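Local atomic coordinates of zinc peptidase (Vibrio cholerae, PDB entry 2GU1), a protein that cuts the peptide cross-links between peptidoglycan strands as a zinc-dependent DD-endopeptidase, probably letting new glycan be inserted so that the cell wall can expand. Residues D39-Q44 / P219-P224; L43-I48 / A77-E82; R199-Y204 / I268-V273; S215-K220 / P322-K327. One frame throughout, in Å; residues are numbered along the deposited sequence.

Interaction 1 (D39-Q44 / P219-P224); sequences DLDHLQ and PKRKHP
Asp41 and Arg221 meet between a loop of the LysM-like domain and a loop beside the zinc site, through a charge pair and a shared water. The ionic part is long: Asp41 OD1 lies 4.0 Å from Arg221 NH2 and stands oblique to the guanidinium, and the carboxylate and guanidinium planes are turned 82° apart, far from the flat, two-pronged pairing of a close salt bridge. Water 1 does the closer linking. It donates to Asp41 OD1 at 2.7 Å and accepts from Arg221 NH2 at 2.7 Å, sitting in the guanidinium plane at its edge. The arginine leaves its backbone with CG anti to N (chi1 -176°) and bends at chi3, which carries NH2 toward the aspartate while NE bonds to the carbonyl oxygen of Val230. Backbone bonds shape the other side: Asp39 O accepts from both His42 N at 3.0 Å and Leu43 N at 2.6 Å, closing the turn that contains Asp41. Nearby, the side chain of Arg221 touches His232 and, at the nearest atoms, lies about 6 Å from the zinc ion; the Asp41 and His313 side chains are about 5 Å apart at their nearest atoms. Both histidines are zinc ligands. The pair thus joins the LysM-like domain to the rim of the M23 metallopeptidase active site, consistent with the N-terminal domain lying over part of the catalytic groove.

Interaction 2 (L43-I48 / A77-E82); sequences LQLDMI and AIYTRE
With CG beside the backbone N in both Leu45 (chi1 -64°) and Tyr79 (chi1 -60°), the two side chains come from opposite directions, the leucine methyl ending over a face of the tyrosine ring. Leu45 CD1 lies 4.1 Å from the Tyr79 centroid and 28° off the ring normal, a CH-pi contact. The methyl is shifted toward the hydroxyl end, where Leu45 CD1 is 3.7 Å from Tyr79 CZ, and Leu45 CG comes within 3.6 Å of Tyr79 OH. Gln44 adds its aliphatic part, CB lying 3.7 Å from Tyr79 OH, while its amide NE2 turns to Tyr89. Together they pack the short 3-10 segment at Leu45 and Asp46 against strand 75-81 of the LysM-like domain, with Ile35 of helix 29-38 touching both Leu45 and Tyr79. Segment 43-48 thus meets Tyr79 OH with carbon, from Leu45 and Gln44; the hydroxyl's polar need is met by a hydrogen bond with Asp39 OD1, while OD2 of the same carboxylate accepts from Leu45 N.

Interaction 3 (R199-Y204 / I268-V273); sequences RAFNRY and IEHNSV
Phe201 and His270 pack where the linker between strands 189-191 and 213-215 passes the end of strand 265-269 in the beta sheet of the M23 peptidase fold. From CB of Phe201 the side chain sets out with CG beside the backbone N (chi1 -56°), and the near part of the ring stays clear of segment 268-273. Contact starts at the far rim: CE2 of Phe201 lies 3.8 Å from His270 CB and 3.9 Å from His270 CG. At the tip, Phe201 CZ is 3.9 Å from His270 CB, so the ring leans on the root of the histidine more than on its nitrogens. The rings are set obliquely, centroids 5.1 Å apart and planes at 53°. Tyr274 meets the Phe201 ring edge-to-face. Both imidazole nitrogens of His270 have partners, NE2 with Thr276 OG1 and ND1 with the carbonyl oxygen of Asp250, which should fix the rotation of the ring beside the phenylalanine. Just after His270 the chain reverses through an Asx turn: Val273 N donates to Asn271 OD1 at 2.8 Å, approaching from above the carbonyl plane, 58° out of it.

Interaction 4 (S215-K220 / P322-K327); sequences SGFNPK and PVDAMK
Phe217 lays one ring face on the backbone of Val323 and Asp324. Asp324 N sits 3.5 Å above the ring plane, over its centre, and Val323 C lies nearer the rim, 3.6 Å from Phe217 CE1. At the tip, Phe217 CZ comes 3.6 Å from the carbonyl oxygen of Pro322, while Phe217 CE1 is 4.1 Å from Pro322 CB. At the root, Phe217 CB touches the carboxylate carbon, Asp324 CG, at 3.5 Å. With CG anti to the backbone N (chi1 -177°), the phenylalanine extends over the peptide. Here the loop after strand 213-215 of the M23 peptidase sheet packs on strand 321-323 and the residues that follow; that strand is paired with strand 312-318. Polar links surround this packing. Water 2 bridges the segments, accepting from Phe217 N and donating to Asp324 OD1 at 2.8 Å. The same OD1 also takes Met326 N at 2.9 Å on its anti side, 29° out of the carboxylate plane, forming an Asx turn inside the type I turn from Asp324 to Lys327. On the loop side, a second Asx turn joins Lys220 N to Asn218 OD1. Farther out, Gly216 O is hydrogen-bonded to ND1 of His232, a zinc ligand, and backbone bonding between Asn218 and His232 ties the phenylalanine's loop to the metal site.

In the fold
Interaction 2 is the buried contact, inside the LysM-like domain; interactions 1 and 4 are at the surface, and interaction 3 is partly buried. Interactions 1 and 2 share Leu43 and Gln44 and are joined through the carboxylate of Asp39. Interactions 1 and 4 use the same loop after strand 213-215, sharing Pro219 and Lys220, and both lie close to the zinc site. Interactions 3 and 4 reach one sheet and touch where Arg203 NH1 binds the carbonyl oxygens of Ala325 and Lys327. Chemistry follows place: charge and water between domains, methyl on ring in the core, ring against ring beside the strand end, and ring on peptide near the metal.

Interaction 1 (D39-Q44 / P219-P224)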
loop_
_atom_site.group_PDB
_atom_site.type_symbol
_atom_site.label_atom_id
_atom_site.label_comp_id
_atom_site.label_asym_id
_atom_site.label_seq_id
_atom_site.Cartn_x
_atom_site.Cartn_y
_atom_site.Cartn_z
ATOM N N ASP A 39 -8.282 -9.462 10.080
ATOM C CA ASP A 39 -7.451 -8.766 9.092
ATOM C C ASP A 39 -8.221 -8.203 7.894
ATOM O O ASP A 39 -7.641 -7.534 7.035
ATOM C CB ASP A 39 -6.320 -9.666 8.584
ATOM C CG ASP A 39 -5.096 -8.861 8.154
ATOM O OD1 ASP A 39 -4.747 -7.894 8.872
ATOM O OD2 ASP A 39 -4.480 -9.191 7.117
ATOM N N LEU A 40 -9.519 -8.475 7.832
ATOM C CA LEU A 40 -10.347 -7.952 6.748
ATOM C C LEU A 40 -10.222 -6.434 6.693
ATOM O O LEU A 40 -10.116 -5.849 5.622
ATOM C CB LEU A 40 -11.818 -8.324 6.976
ATOM C CG LEU A 40 -12.895 -7.535 6.208
ATOM C CD1 LEU A 40 -12.691 -7.692 4.717
ATOM C CD2 LEU A 40 -14.277 -8.044 6.619
ATOM N N ASP A 41 -10.219 -5.802 7.859
ATOM C CA ASP A 41 -10.142 -4.348 7.945
ATOM C C ASP A 41 -8.754 -3.729 7.861
ATOM O O ASP A 41 -8.614 -2.507 7.958
ATOM C CB ASP A 41 -10.821 -3.899 9.232
ATOM C CG ASP A 41 -12.277 -4.291 9.268
ATOM O OD1 ASP A 41 -13.013 -3.860 8.355
ATOM O OD2 ASP A 41 -12.685 -5.036 10.181
ATOM N N HIS A 42 -7.735 -4.552 7.650
ATOM C CA HIS A 42 -6.373 -4.040 7.591
ATOM C C HIS A 42 -5.588 -4.602 6.419
ATOM O O HIS A 42 -4.785 -3.892 5.804
ATOM C CB HIS A 42 -5.679 -4.374 8.909
ATOM C CG HIS A 42 -6.475 -3.978 10.109
ATOM N ND1 HIS A 42 -6.568 -2.672 10.542
ATOM C CD2 HIS A 42 -7.281 -4.701 10.923
ATOM C CE1 HIS A 42 -7.396 -2.607 11.568
ATOM N NE2 HIS A 42 -7.842 -3.826 11.819
ATOM N N LEU A 43 -5.837 -5.878 6.123
ATOM C CA LEU A 43 -5.190 -6.611 5.035
ATOM C C LEU A 43 -3.670 -6.448 5.059
ATOM O O LEU A 43 -3.044 -6.161 4.037
ATOM C CB LEU A 43 -5.759 -6.168 3.677
ATOM C CG LEU A 43 -7.265 -6.404 3.466
ATOM C CD1 LEU A 43 -7.700 -5.764 2.170
ATOM C CD2 LEU A 43 -7.572 -7.900 3.451
ATOM N N GLN A 44 -3.091 -6.625 6.244
ATOM C CA GLN A 44 -1.646 -6.513 6.432
ATOM C C GLN A 44 -0.958 -7.855 6.127
ATOM O O GLN A 44 0.105 -7.907 5.518
ATOM C CB GLN A 44 -1.336 -6.146 7.885
ATOM C CG GLN A 44 -2.090 -4.943 8.436
ATOM C CD GLN A 44 -1.372 -3.642 8.184
ATOM O OE1 GLN A 44 -1.077 -3.290 7.044
ATOM N NE2 GLN A 44 -1.085 -2.910 9.257
ATOM N N PRO A 219 -12.400 5.213 11.749
ATOM C CA PRO A 219 -11.380 4.463 12.486
ATOM C C PRO A 219 -11.717 4.176 13.943
ATOM O O PRO A 219 -11.083 3.326 14.575
ATOM C CB PRO A 219 -10.142 5.343 12.336
ATOM C CG PRO A 219 -10.727 6.715 12.356
ATOM C CD PRO A 219 -11.923 6.574 11.440
ATOM N N LYS A 220 -12.711 4.881 14.473
ATOM C CA LYS A 220 -13.116 4.693 15.862
ATOM C C LYS A 220 -14.387 3.864 16.020
ATOM O O LYS A 220 -14.881 3.696 17.136
ATOM C CB LYS A 220 -13.304 6.054 16.545
ATOM C CG LYS A 220 -12.004 6.823 16.768
ATOM C CD LYS A 220 -12.260 8.237 17.298
ATOM C CE LYS A 220 -12.994 8.236 18.640
ATOM N NZ LYS A 220 -12.197 7.612 19.740
ATOM N N ARG A 221 -14.909 3.338 14.914
ATOM C CA ARG A 221 -16.130 2.533 14.957
ATOM C C ARG A 221 -16.037 1.431 16.012
ATOM O O ARG A 221 -15.010 0.759 16.135
ATOM C CB ARG A 221 -16.404 1.901 13.591
ATOM C CG ARG A 221 -17.708 1.124 13.531
ATOM C CD ARG A 221 -17.865 0.370 12.218
ATOM N NE ARG A 221 -16.746 -0.537 11.984
ATOM C CZ ARG A 221 -16.681 -1.415 10.986
ATOM N NH1 ARG A 221 -17.680 -1.515 10.118
ATOM N NH2 ARG A 221 -15.609 -2.189 10.854
ATOM N N LYS A 222 -17.110 1.252 16.777
ATOM C CA LYS A 222 -17.142 0.226 17.813
ATOM C C LYS A 222 -18.028 -0.931 17.377
ATOM O O LYS A 222 -19.075 -0.726 16.759
ATOM C CB LYS A 222 -17.666 0.807 19.129
ATOM C CG LYS A 222 -16.755 1.851 19.754
ATOM C CD LYS A 222 -17.347 2.392 21.050
ATOM C CE LYS A 222 -16.413 3.404 21.699
ATOM N NZ LYS A 222 -15.087 2.803 22.021
ATOM N N HIS A 223 -17.603 -2.149 17.696
ATOM C CA HIS A 223 -18.372 -3.327 17.330
ATOM C C HIS A 223 -19.654 -3.364 18.153
ATOM O O HIS A 223 -19.627 -3.169 19.371
ATOM C CB HIS A 223 -17.563 -4.597 17.582
ATOM C CG HIS A 223 -18.187 -5.828 17.004
ATOM N ND1 HIS A 223 -18.120 -6.135 15.662
ATOM C CD2 HIS A 223 -18.918 -6.811 17.578
ATOM C CE1 HIS A 223 -18.784 -7.255 15.435
ATOM N NE2 HIS A 223 -19.279 -7.685 16.582
ATOM N N PRO A 224 -20.795 -3.621 17.497
ATOM C CA PRO A 224 -22.089 -3.676 18.181
ATOM C C PRO A 224 -22.184 -4.763 19.248
ATOM O O PRO A 224 -22.804 -4.559 20.292
ATOM C CB PRO A 224 -23.070 -3.901 17.034
ATOM C CG PRO A 224 -22.263 -4.727 16.072
ATOM C CD PRO A 224 -20.936 -4.003 16.080
HETATM O O HOH W 1 -15.679 -3.933 8.836
#

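Interaction 2 (L43-I48 / A77-E82)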
loop_
_atom_site.group_PDB
_atom_site.type_symbol
_atom_site.label_atom_id
_atom_site.label_comp_id
_atom_site.label_asym_id
_atom_site.label_seq_id
_atom_site.Cartn_x
_atom_site.Cartn_y
_atom_site.Cartn_z
ATOM N N LEU A 43 -5.837 -5.878 6.123
ATOM C CA LEU A 43 -5.190 -6.611 5.035
ATOM C C LEU A 43 -3.670 -6.448 5.059
ATOM O O LEU A 43 -3.044 -6.161 4.037
ATOM C CB LEU A 43 -5.759 -6.168 3.677
ATOM C CG LEU A 43 -7.265 -6.404 3.466
ATOM C CD1 LEU A 43 -7.700 -5.764 2.170
ATOM C CD2 LEU A 43 -7.572 -7.900 3.451
ATOM N N GLN A 44 -3.091 -6.625 6.244
ATOM C CA GLN A 44 -1.646 -6.513 6.432
ATOM C C GLN A 44 -0.958 -7.855 6.127
ATOM O O GLN A 44 0.105 -7.907 5.518
ATOM C CB GLN A 44 -1.336 -6.146 7.885
ATOM C CG GLN A 44 -2.090 -4.943 8.436
ATOM C CD GLN A 44 -1.372 -3.642 8.184
ATOM O OE1 GLN A 44 -1.077 -3.290 7.044
ATOM N NE2 GLN A 44 -1.085 -2.910 9.257
ATOM N N LEU A 45 -1.578 -8.939 6.564
ATOM C CA LEU A 45 -0.997 -10.267 6.393
ATOM C C LEU A 45 -0.884 -10.786 4.962
ATOM O O LEU A 45 -0.080 -11.676 4.689
ATOM C CB LEU A 45 -1.756 -11.259 7.279
ATOM C CG LEU A 45 -1.568 -10.921 8.770
ATOM C CD1 LEU A 45 -2.572 -11.692 9.619
ATOM C CD2 LEU A 45 -0.118 -11.233 9.195
ATOM N N ASP A 46 -1.664 -10.228 4.042
ATOM C CA ASP A 46 -1.593 -10.668 2.650
ATOM C C ASP A 46 -0.316 -10.171 1.971
ATOM O O ASP A 46 0.113 -10.721 0.955
ATOM C CB ASP A 46 -2.795 -10.155 1.861
ATOM C CG ASP A 46 -3.930 -11.146 1.813
ATOM O OD1 ASP A 46 -4.914 -10.865 1.111
ATOM O OD2 ASP A 46 -3.848 -12.204 2.469
ATOM N N MET A 47 0.290 -9.136 2.531
ATOM C CA MET A 47 1.498 -8.575 1.942
ATOM C C MET A 47 2.802 -8.985 2.623
ATOM O O MET A 47 3.797 -8.277 2.494
ATOM C CB MET A 47 1.403 -7.046 1.910
ATOM C CG MET A 47 1.398 -6.376 3.281
ATOM S SD MET A 47 1.363 -4.557 3.205
ATOM C CE MET A 47 -0.399 -4.231 3.282
ATOM N N ILE A 48 2.811 -10.114 3.339
ATOM C CA ILE A 48 4.038 -10.554 4.009
ATOM C C ILE A 48 5.133 -10.786 2.985
ATOM O O ILE A 48 4.912 -11.424 1.957
ATOM C CB ILE A 48 3.851 -11.855 4.817
ATOM C CG1 ILE A 48 3.355 -12.977 3.902
ATOM C CG2 ILE A 48 2.916 -11.606 5.971
ATOM C CD1 ILE A 48 3.367 -14.350 4.545
ATOM N N ALA A 77 2.123 -5.267 13.584
ATOM C CA ALA A 77 0.687 -5.480 13.717
ATOM C C ALA A 77 0.542 -6.556 14.790
ATOM O O ALA A 77 1.156 -7.617 14.689
ATOM C CB ALA A 77 0.102 -5.974 12.396
ATOM N N ILE A 78 -0.257 -6.281 15.814
ATOM C CA ILE A 78 -0.443 -7.217 16.915
ATOM C C ILE A 78 -1.852 -7.810 16.934
ATOM O O ILE A 78 -2.841 -7.081 17.039
ATOM C CB ILE A 78 -0.171 -6.505 18.241
ATOM C CG1 ILE A 78 1.209 -5.847 18.179
ATOM C CG2 ILE A 78 -0.280 -7.490 19.401
ATOM C CD1 ILE A 78 1.468 -4.847 19.286
ATOM N N TYR A 79 -1.933 -9.134 16.821
ATOM C CA TYR A 79 -3.211 -9.845 16.814
ATOM C C TYR A 79 -3.348 -10.600 18.139
ATOM O O TYR A 79 -2.646 -11.588 18.383
ATOM C CB TYR A 79 -3.265 -10.817 15.627
ATOM C CG TYR A 79 -3.136 -10.135 14.269
ATOM C CD1 TYR A 79 -4.267 -9.815 13.516
ATOM C CD2 TYR A 79 -1.881 -9.762 13.763
ATOM C CE1 TYR A 79 -4.158 -9.139 12.285
ATOM C CE2 TYR A 79 -1.764 -9.084 12.540
ATOM C CZ TYR A 79 -2.902 -8.778 11.807
ATOM O OH TYR A 79 -2.787 -8.121 10.593
ATOM N N THR A 80 -4.264 -10.135 18.986
ATOM C CA THR A 80 -4.465 -10.738 20.301
ATOM C C THR A 80 -5.768 -11.510 20.462
ATOM O O THR A 80 -6.836 -11.025 20.083
ATOM C CB THR A 80 -4.398 -9.661 21.395
ATOM O OG1 THR A 80 -3.139 -8.985 21.314
ATOM C CG2 THR A 80 -4.540 -10.286 22.776
ATOM N N ARG A 81 -5.675 -12.710 21.033
ATOM C CA ARG A 81 -6.854 -13.536 21.258
ATOM C C ARG A 81 -7.652 -13.006 22.447
ATOM O O ARG A 81 -7.086 -12.675 23.491
ATOM C CB ARG A 81 -6.466 -14.999 21.505
ATOM C CG ARG A 81 -7.668 -15.890 21.816
ATOM C CD ARG A 81 -7.384 -17.368 21.606
ATOM N NE ARG A 81 -6.308 -17.873 22.455
ATOM C CZ ARG A 81 -6.340 -17.900 23.782
ATOM N NH1 ARG A 81 -7.404 -17.447 24.435
ATOM N NH2 ARG A 81 -5.305 -18.382 24.458
ATOM N N GLU A 82 -8.968 -12.920 22.269
ATOM C CA GLU A 82 -9.871 -12.424 23.304
ATOM C C GLU A 82 -10.556 -13.593 24.023
ATOM O O GLU A 82 -10.572 -14.719 23.520
ATOM C CB GLU A 82 -10.932 -11.511 22.675
ATOM C CG GLU A 82 -10.400 -10.225 22.047
ATOM C CD GLU A 82 -9.809 -9.261 23.066
ATOM O OE1 GLU A 82 -10.054 -9.449 24.276
ATOM O OE2 GLU A 82 -9.110 -8.308 22.657
#

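Interaction 3 (R199-Y204 / I268-V273)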
loop_
_atom_site.group_PDB
_atom_site.type_symbol
_atom_site.label_atom_id
_atom_site.label_comp_id
_atom_site.label_asym_id
_atom_site.label_seq_id
_atom_site.Cartn_x
_atom_site.Cartn_y
_atom_site.Cartn_z
ATOM N N ARG A 199 -0.755 13.317 -12.326
ATOM C CA ARG A 199 -2.174 13.620 -12.471
ATOM C C ARG A 199 -2.957 13.483 -11.180
ATOM O O ARG A 199 -2.593 12.709 -10.304
ATOM C CB ARG A 199 -2.808 12.740 -13.553
ATOM C CG ARG A 199 -2.379 13.117 -14.965
ATOM C CD ARG A 199 -3.502 12.875 -15.963
ATOM N NE ARG A 199 -3.769 11.457 -16.174
ATOM C CZ ARG A 199 -4.801 10.993 -16.873
ATOM N NH1 ARG A 199 -5.664 11.836 -17.425
ATOM N NH2 ARG A 199 -4.966 9.685 -17.029
ATOM N N ALA A 200 -4.031 14.257 -11.070
ATOM C CA ALA A 200 -4.890 14.221 -9.898
ATOM C C ALA A 200 -5.756 12.970 -9.968
ATOM O O ALA A 200 -5.713 12.221 -10.950
ATOM C CB ALA A 200 -5.773 15.467 -9.849
ATOM N N PHE A 201 -6.553 12.758 -8.926
ATOM C CA PHE A 201 -7.415 11.587 -8.847
ATOM C C PHE A 201 -8.880 11.958 -8.994
ATOM O O PHE A 201 -9.267 13.115 -8.812
ATOM C CB PHE A 201 -7.267 10.914 -7.480
ATOM C CG PHE A 201 -5.857 10.523 -7.125
ATOM C CD1 PHE A 201 -5.381 10.717 -5.830
ATOM C CD2 PHE A 201 -5.035 9.903 -8.052
ATOM C CE1 PHE A 201 -4.104 10.294 -5.463
ATOM C CE2 PHE A 201 -3.754 9.475 -7.699
ATOM C CZ PHE A 201 -3.288 9.667 -6.405
ATOM N N ASN A 202 -9.690 10.963 -9.329
ATOM C CA ASN A 202 -11.124 11.171 -9.391
ATOM C C ASN A 202 -11.557 10.876 -7.957
ATOM O O ASN A 202 -10.923 10.083 -7.265
ATOM C CB ASN A 202 -11.793 10.181 -10.346
ATOM C CG ASN A 202 -11.542 10.518 -11.800
ATOM O OD1 ASN A 202 -11.417 11.687 -12.159
ATOM N ND2 ASN A 202 -11.487 9.498 -12.650
ATOM N N ARG A 203 -12.620 11.516 -7.500
ATOM C CA ARG A 203 -13.097 11.283 -6.144
ATOM C C ARG A 203 -13.791 9.920 -5.980
ATOM O O ARG A 203 -13.605 9.240 -4.970
ATOM C CB ARG A 203 -14.070 12.392 -5.747
ATOM C CG ARG A 203 -14.749 12.160 -4.406
ATOM C CD ARG A 203 -13.770 12.333 -3.278
ATOM N NE ARG A 203 -13.425 13.740 -3.098
ATOM C CZ ARG A 203 -12.497 14.185 -2.256
ATOM N NH1 ARG A 203 -11.805 13.331 -1.500
ATOM N NH2 ARG A 203 -12.261 15.492 -2.168
ATOM N N TYR A 204 -14.573 9.527 -6.986
ATOM C CA TYR A 204 -15.350 8.283 -6.957
ATOM C C TYR A 204 -14.879 7.140 -7.854
ATOM O O TYR A 204 -14.445 7.367 -8.979
ATOM C CB TYR A 204 -16.810 8.594 -7.320
ATOM C CG TYR A 204 -17.468 9.587 -6.388
ATOM C CD1 TYR A 204 -17.902 9.203 -5.123
ATOM C CD2 TYR A 204 -17.619 10.923 -6.758
ATOM C CE1 TYR A 204 -18.471 10.126 -4.241
ATOM C CE2 TYR A 204 -18.182 11.849 -5.893
ATOM C CZ TYR A 204 -18.606 11.447 -4.636
ATOM O OH TYR A 204 -19.160 12.371 -3.776
ATOM N N ILE A 268 -4.157 -0.886 -6.232
ATOM C CA ILE A 268 -3.440 -0.179 -7.271
ATOM C C ILE A 268 -2.493 0.810 -6.618
ATOM O O ILE A 268 -2.845 1.455 -5.632
ATOM C CB ILE A 268 -4.426 0.583 -8.200
ATOM C CG1 ILE A 268 -5.270 -0.425 -8.993
ATOM C CG2 ILE A 268 -3.667 1.511 -9.140
ATOM C CD1 ILE A 268 -6.286 0.217 -9.916
ATOM N N GLU A 269 -1.276 0.897 -7.141
ATOM C CA GLU A 269 -0.306 1.844 -6.619
ATOM C C GLU A 269 -0.270 2.974 -7.630
ATOM O O GLU A 269 0.043 2.764 -8.803
ATOM C CB GLU A 269 1.073 1.197 -6.477
ATOM C CG GLU A 269 2.143 2.162 -5.996
ATOM C CD GLU A 269 3.422 1.457 -5.571
ATOM O OE1 GLU A 269 3.952 0.651 -6.368
ATOM O OE2 GLU A 269 3.898 1.712 -4.439
ATOM N N HIS A 270 -0.618 4.170 -7.172
ATOM C CA HIS A 270 -0.667 5.346 -8.024
ATOM C C HIS A 270 0.678 6.051 -8.107
ATOM O O HIS A 270 1.073 6.522 -9.175
ATOM C CB HIS A 270 -1.748 6.280 -7.502
ATOM C CG HIS A 270 -3.095 5.633 -7.446
ATOM N ND1 HIS A 270 -3.772 5.235 -8.580
ATOM C CD2 HIS A 270 -3.858 5.243 -6.398
ATOM C CE1 HIS A 270 -4.892 4.629 -8.232
ATOM N NE2 HIS A 270 -4.968 4.618 -6.914
ATOM N N ASN A 271 1.367 6.129 -6.974
ATOM C CA ASN A 271 2.697 6.729 -6.923
ATOM C C ASN A 271 3.358 6.304 -5.615
ATOM O O ASN A 271 2.854 5.414 -4.933
ATOM C CB ASN A 271 2.628 8.260 -7.062
ATOM C CG ASN A 271 2.066 8.949 -5.832
ATOM O OD1 ASN A 271 1.644 8.307 -4.874
ATOM N ND2 ASN A 271 2.059 10.282 -5.859
ATOM N N SER A 272 4.482 6.918 -5.268
ATOM C CA SER A 272 5.201 6.558 -4.050
ATOM C C SER A 272 4.412 6.726 -2.749
ATOM O O SER A 272 4.768 6.142 -1.723
ATOM C CB SER A 272 6.497 7.376 -3.955
ATOM O OG SER A 272 6.234 8.768 -4.073
ATOM N N VAL A 273 3.330 7.496 -2.797
ATOM C CA VAL A 273 2.539 7.768 -1.604
ATOM C C VAL A 273 1.135 7.144 -1.566
ATOM O O VAL A 273 0.701 6.632 -0.530
ATOM C CB VAL A 273 2.407 9.308 -1.421
ATOM C CG1 VAL A 273 1.520 9.636 -0.238
ATOM C CG2 VAL A 273 3.801 9.935 -1.246
#

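Interaction 4 (S215-K220 / P322-K327)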
loop_
_atom_site.group_PDB
_atom_site.type_symbol
_atom_site.label_atom_id
_atom_site.label_comp_id
_atom_site.label_asym_id
_atom_site.label_seq_id
_atom_site.Cartn_x
_atom_site.Cartn_y
_atom_site.Cartn_z
ATOM N N SER A 215 -21.932 3.565 4.181
ATOM C CA SER A 215 -21.094 3.518 5.375
ATOM C C SER A 215 -19.750 4.163 5.055
ATOM O O SER A 215 -18.998 3.657 4.226
ATOM C CB SER A 215 -20.879 2.068 5.813
ATOM O OG SER A 215 -20.002 2.009 6.922
ATOM N N GLY A 216 -19.451 5.279 5.715
ATOM C CA GLY A 216 -18.207 5.982 5.459
ATOM C C GLY A 216 -17.031 5.567 6.320
ATOM O O GLY A 216 -17.144 4.675 7.160
ATOM N N PHE A 217 -15.901 6.229 6.101
ATOM C CA PHE A 217 -14.659 5.980 6.830
ATOM C C PHE A 217 -14.851 6.320 8.307
ATOM O O PHE A 217 -15.392 7.374 8.630
ATOM C CB PHE A 217 -13.549 6.866 6.251
ATOM C CG PHE A 217 -12.190 6.650 6.868
ATOM C CD1 PHE A 217 -11.379 5.597 6.447
ATOM C CD2 PHE A 217 -11.699 7.528 7.835
ATOM C CE1 PHE A 217 -10.090 5.426 6.973
ATOM C CE2 PHE A 217 -10.417 7.366 8.367
ATOM C CZ PHE A 217 -9.611 6.312 7.936
ATOM N N ASN A 218 -14.413 5.430 9.197
ATOM C CA ASN A 218 -14.524 5.663 10.638
ATOM C C ASN A 218 -13.604 4.729 11.412
ATOM O O ASN A 218 -13.963 3.593 11.715
ATOM C CB ASN A 218 -15.966 5.480 11.119
ATOM C CG ASN A 218 -16.103 5.657 12.628
ATOM O OD1 ASN A 218 -15.249 6.272 13.277
ATOM N ND2 ASN A 218 -17.182 5.125 13.189
ATOM N N PRO A 219 -12.400 5.213 11.749
ATOM C CA PRO A 219 -11.380 4.463 12.486
ATOM C C PRO A 219 -11.717 4.176 13.943
ATOM O O PRO A 219 -11.083 3.326 14.575
ATOM C CB PRO A 219 -10.142 5.343 12.336
ATOM C CG PRO A 219 -10.727 6.715 12.356
ATOM C CD PRO A 219 -11.923 6.574 11.440
ATOM N N LYS A 220 -12.711 4.881 14.473
ATOM C CA LYS A 220 -13.116 4.693 15.862
ATOM C C LYS A 220 -14.387 3.864 16.020
ATOM O O LYS A 220 -14.881 3.696 17.136
ATOM C CB LYS A 220 -13.304 6.054 16.545
ATOM C CG LYS A 220 -12.004 6.823 16.768
ATOM C CD LYS A 220 -12.260 8.237 17.298
ATOM C CE LYS A 220 -12.994 8.236 18.640
ATOM N NZ LYS A 220 -12.197 7.612 19.740
ATOM N N PRO A 322 -4.622 3.977 5.913
ATOM C CA PRO A 322 -5.914 4.355 5.332
ATOM C C PRO A 322 -6.391 5.743 5.773
ATOM O O PRO A 322 -6.161 6.160 6.906
ATOM C CB PRO A 322 -6.847 3.228 5.782
ATOM C CG PRO A 322 -6.212 2.714 7.040
ATOM C CD PRO A 322 -4.730 2.750 6.718
ATOM N N VAL A 323 -7.024 6.466 4.851
ATOM C CA VAL A 323 -7.549 7.799 5.132
ATOM C C VAL A 323 -8.944 7.859 4.512
ATOM O O VAL A 323 -9.270 7.062 3.628
ATOM C CB VAL A 323 -6.680 8.914 4.492
ATOM C CG1 VAL A 323 -5.219 8.766 4.918
ATOM C CG2 VAL A 323 -6.812 8.872 2.975
ATOM N N ASP A 324 -9.762 8.795 4.981
ATOM C CA ASP A 324 -11.119 8.963 4.468
ATOM C C ASP A 324 -11.039 9.333 2.986
ATOM O O ASP A 324 -10.536 10.400 2.638
ATOM C CB ASP A 324 -11.836 10.072 5.244
ATOM C CG ASP A 324 -13.331 10.078 5.008
ATOM O OD1 ASP A 324 -13.763 9.743 3.883
ATOM O OD2 ASP A 324 -14.078 10.423 5.951
ATOM N N ALA A 325 -11.531 8.449 2.120
ATOM C CA ALA A 325 -11.501 8.683 0.678
ATOM C C ALA A 325 -12.300 9.919 0.272
ATOM O O ALA A 325 -12.045 10.511 -0.771
ATOM C CB ALA A 325 -12.041 7.466 -0.057
ATOM N N MET A 326 -13.267 10.306 1.095
ATOM C CA MET A 326 -14.089 11.468 0.784
ATOM C C MET A 326 -13.581 12.785 1.386
ATOM O O MET A 326 -14.256 13.807 1.276
ATOM C CB MET A 326 -15.522 11.219 1.250
ATOM C CG MET A 326 -16.159 9.967 0.675
ATOM S SD MET A 326 -16.368 10.020 -1.119
ATOM C CE MET A 326 -14.876 9.202 -1.686
ATOM N N LYS A 327 -12.397 12.774 1.997
ATOM C CA LYS A 327 -11.868 13.989 2.624
ATOM C C LYS A 327 -11.459 15.115 1.666
ATOM O O LYS A 327 -10.998 14.876 0.549
ATOM C CB LYS A 327 -10.696 13.650 3.551
ATOM C CG LYS A 327 -9.376 13.377 2.869
ATOM C CD LYS A 327 -8.301 13.170 3.922
ATOM C CE LYS A 327 -6.924 13.035 3.306
ATOM N NZ LYS A 327 -5.865 13.000 4.354
HETATM O O HOH W 2 -16.021 8.051 3.697
#